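Local coordinates for galactitol 1-phosphate 5-dehydrogenase (Escherichia coli, PDB 4UEJ), which oxidises galactitol 1-phosphate to D-tagatose 6-phosphate with NAD(+) as hydride acceptor, as a zinc-containing member of the alcohol dehydrogenase family, at residues A[164-169]-A[234-239]. Sequence-based numbering, arbitrary orientation.
Sequences VIIIGA and LETAGV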
loop_
_atom_site.group_PDB
_atom_site.type_symbol
_atom_site.label_atom_id
_atom_site.label_comp_id
_atom_site.label_asym_id
_atom_site.label_seq_id
_atom_site.Cartn_x
_atom_site.Cartn_y
_atom_site.Cartn_z
ATOM N N VAL A 164 6.651 -5.465 15.249
ATOM C CA VAL A 164 7.315 -4.501 14.395
ATOM C C VAL A 164 8.527 -5.154 13.765
ATOM O O VAL A 164 9.288 -5.889 14.420
ATOM C CB VAL A 164 7.702 -3.229 15.184
ATOM C CG1 VAL A 164 8.555 -2.277 14.338
ATOM C CG2 VAL A 164 6.433 -2.513 15.639
ATOM N N ILE A 165 8.688 -4.906 12.478
ATOM C CA ILE A 165 9.853 -5.386 11.756
ATOM C C ILE A 165 10.497 -4.180 11.101
ATOM O O ILE A 165 9.851 -3.478 10.315
ATOM C CB ILE A 165 9.473 -6.440 10.698
ATOM C CG1 ILE A 165 8.727 -7.602 11.354
ATOM C CG2 ILE A 165 10.708 -6.921 9.938
ATOM C CD1 ILE A 165 8.280 -8.677 10.357
ATOM N N ILE A 166 11.758 -3.927 11.429
ATOM C CA ILE A 166 12.485 -2.825 10.834
ATOM C C ILE A 166 13.495 -3.363 9.842
ATOM O O ILE A 166 14.392 -4.112 10.203
ATOM C CB ILE A 166 13.230 -1.968 11.892
ATOM C CG1 ILE A 166 12.269 -1.497 12.995
ATOM C CG2 ILE A 166 13.948 -0.807 11.193
ATOM C CD1 ILE A 166 11.046 -0.665 12.509
ATOM N N ILE A 167 13.346 -2.996 8.576
ATOM C CA ILE A 167 14.275 -3.479 7.569
ATOM C C ILE A 167 15.239 -2.341 7.252
ATOM O O ILE A 167 14.831 -1.247 6.863
ATOM C CB ILE A 167 13.548 -3.967 6.294
ATOM C CG1 ILE A 167 12.570 -5.092 6.629
ATOM C CG2 ILE A 167 14.547 -4.466 5.274
ATOM C CD1 ILE A 167 11.602 -5.401 5.472
ATOM N N GLY A 168 16.523 -2.585 7.458
ATOM C CA GLY A 168 17.499 -1.531 7.285
ATOM C C GLY A 168 17.967 -1.082 8.649
ATOM O O GLY A 168 17.163 -0.643 9.474
ATOM N N ALA A 169 19.266 -1.220 8.888
ATOM C CA ALA A 169 19.846 -0.886 10.184
ATOM C C ALA A 169 20.787 0.310 10.073
ATOM O O ALA A 169 21.821 0.371 10.748
ATOM C CB ALA A 169 20.578 -2.096 10.765
ATOM N N LEU A 234 8.634 -1.654 8.687
ATOM C CA LEU A 234 9.149 -0.400 8.141
ATOM C C LEU A 234 10.307 -0.701 7.220
ATOM O O LEU A 234 11.322 -1.254 7.645
ATOM C CB LEU A 234 9.622 0.544 9.243
ATOM C CG LEU A 234 8.634 1.550 9.808
ATOM C CD1 LEU A 234 7.489 0.814 10.493
ATOM C CD2 LEU A 234 9.368 2.491 10.769
ATOM N N GLU A 235 10.150 -0.344 5.957
ATOM C CA GLU A 235 11.201 -0.477 4.969
ATOM C C GLU A 235 12.020 0.804 4.986
ATOM O O GLU A 235 11.559 1.835 4.490
ATOM C CB GLU A 235 10.610 -0.737 3.571
ATOM C CG GLU A 235 11.556 -1.463 2.636
ATOM C CD GLU A 235 12.884 -0.743 2.510
ATOM O OE1 GLU A 235 12.910 0.397 1.994
ATOM O OE2 GLU A 235 13.889 -1.287 2.998
ATOM N N THR A 236 13.236 0.739 5.533
ATOM C CA THR A 236 14.074 1.934 5.633
ATOM C C THR A 236 15.301 1.888 4.722
ATOM O O THR A 236 15.995 2.894 4.575
ATOM C CB THR A 236 14.555 2.170 7.085
ATOM O OG1 THR A 236 15.566 1.217 7.442
ATOM C CG2 THR A 236 13.385 2.044 8.052
ATOM N N ALA A 237 15.563 0.739 4.101
ATOM C CA ALA A 237 16.788 0.577 3.312
ATOM C C ALA A 237 16.704 1.201 1.914
ATOM O O ALA A 237 17.726 1.559 1.322
ATOM C CB ALA A 237 17.154 -0.902 3.206
ATOM N N GLY A 238 15.495 1.332 1.385
ATOM C CA GLY A 238 15.307 1.992 0.101
ATOM C C GLY A 238 16.033 1.339 -1.063
ATOM O O GLY A 238 16.596 2.015 -1.920
ATOM N N VAL A 239 16.005 0.016 -1.117
ATOM C CA VAL A 239 16.523 -0.696 -2.278
ATOM C C VAL A 239 15.470 -1.705 -2.708
ATOM O O VAL A 239 14.681 -2.159 -1.879
ATOM C CB VAL A 239 17.863 -1.397 -1.984
ATOM C CG1 VAL A 239 18.935 -0.380 -1.628
ATOM C CG2 VAL A 239 17.701 -2.404 -0.868
#
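Thr-236 grips the carbonyl oxygen of Ile-167 twice, and there the two parallel strands finish their pairing. Its backbone N meets Ile-167 O at 2.9 Å, while its hydroxyl OG1 donates to the same Ile-167 O at 2.6 Å, tilted out of the carbonyl plane. Threonine suits the place because, with OG1 between the backbone N and the carbonyl carbon (chi1 73°), the hydroxyl is turned onto that oxygen while the beta-branch sets a methyl, CG2, beside CG2 of Ile-166, which a serine lacks. Upstream the bonding is regular: Leu-234 N donates to Ile-165 O at 2.7 Å, and Ile-167 N to Leu-234 O. On one face of the sheet Ile-166 and Leu-234 lie side by side, Ile-166 CD1 resting 3.8 Å from Leu-234 CB, and both press on Ala-176 of helix 171-182. Ile-167 is on the other face, against Ala-246 of helix 240-249. The pair is the centre of a Rossmann fold, where strands 163-167 and 231-235 are strands 1 and 4, side by side in the 3-2-1-4-5-6 order. Gly-168 opens what is probably the dinucleotide-binding GxGxxG turn; a side chain on it would collide with Thr-236 OG1 and with the carbonyl oxygen of Ile-167. Ala-237, with only a methyl, brings CB to 4.1 Å from Gly-168 CA. Behind this junction Glu-235 reaches forward over the loop that follows it: OE1 takes Gly-238 N at 2.8 Å through its syn lone pair, and OE2 takes Ala-237 N at 2.9 Å from 31° out of the carboxylate plane. An alanine in place of Glu-235 would probably leave both amides without these acceptors and the turn beside Thr-236 freer to move. The hydroxyl of Thr-242 in helix 240-249 is hydrogen-bonded to OE2 and also to the carbonyl of Val-239, the N-cap residue of that helix.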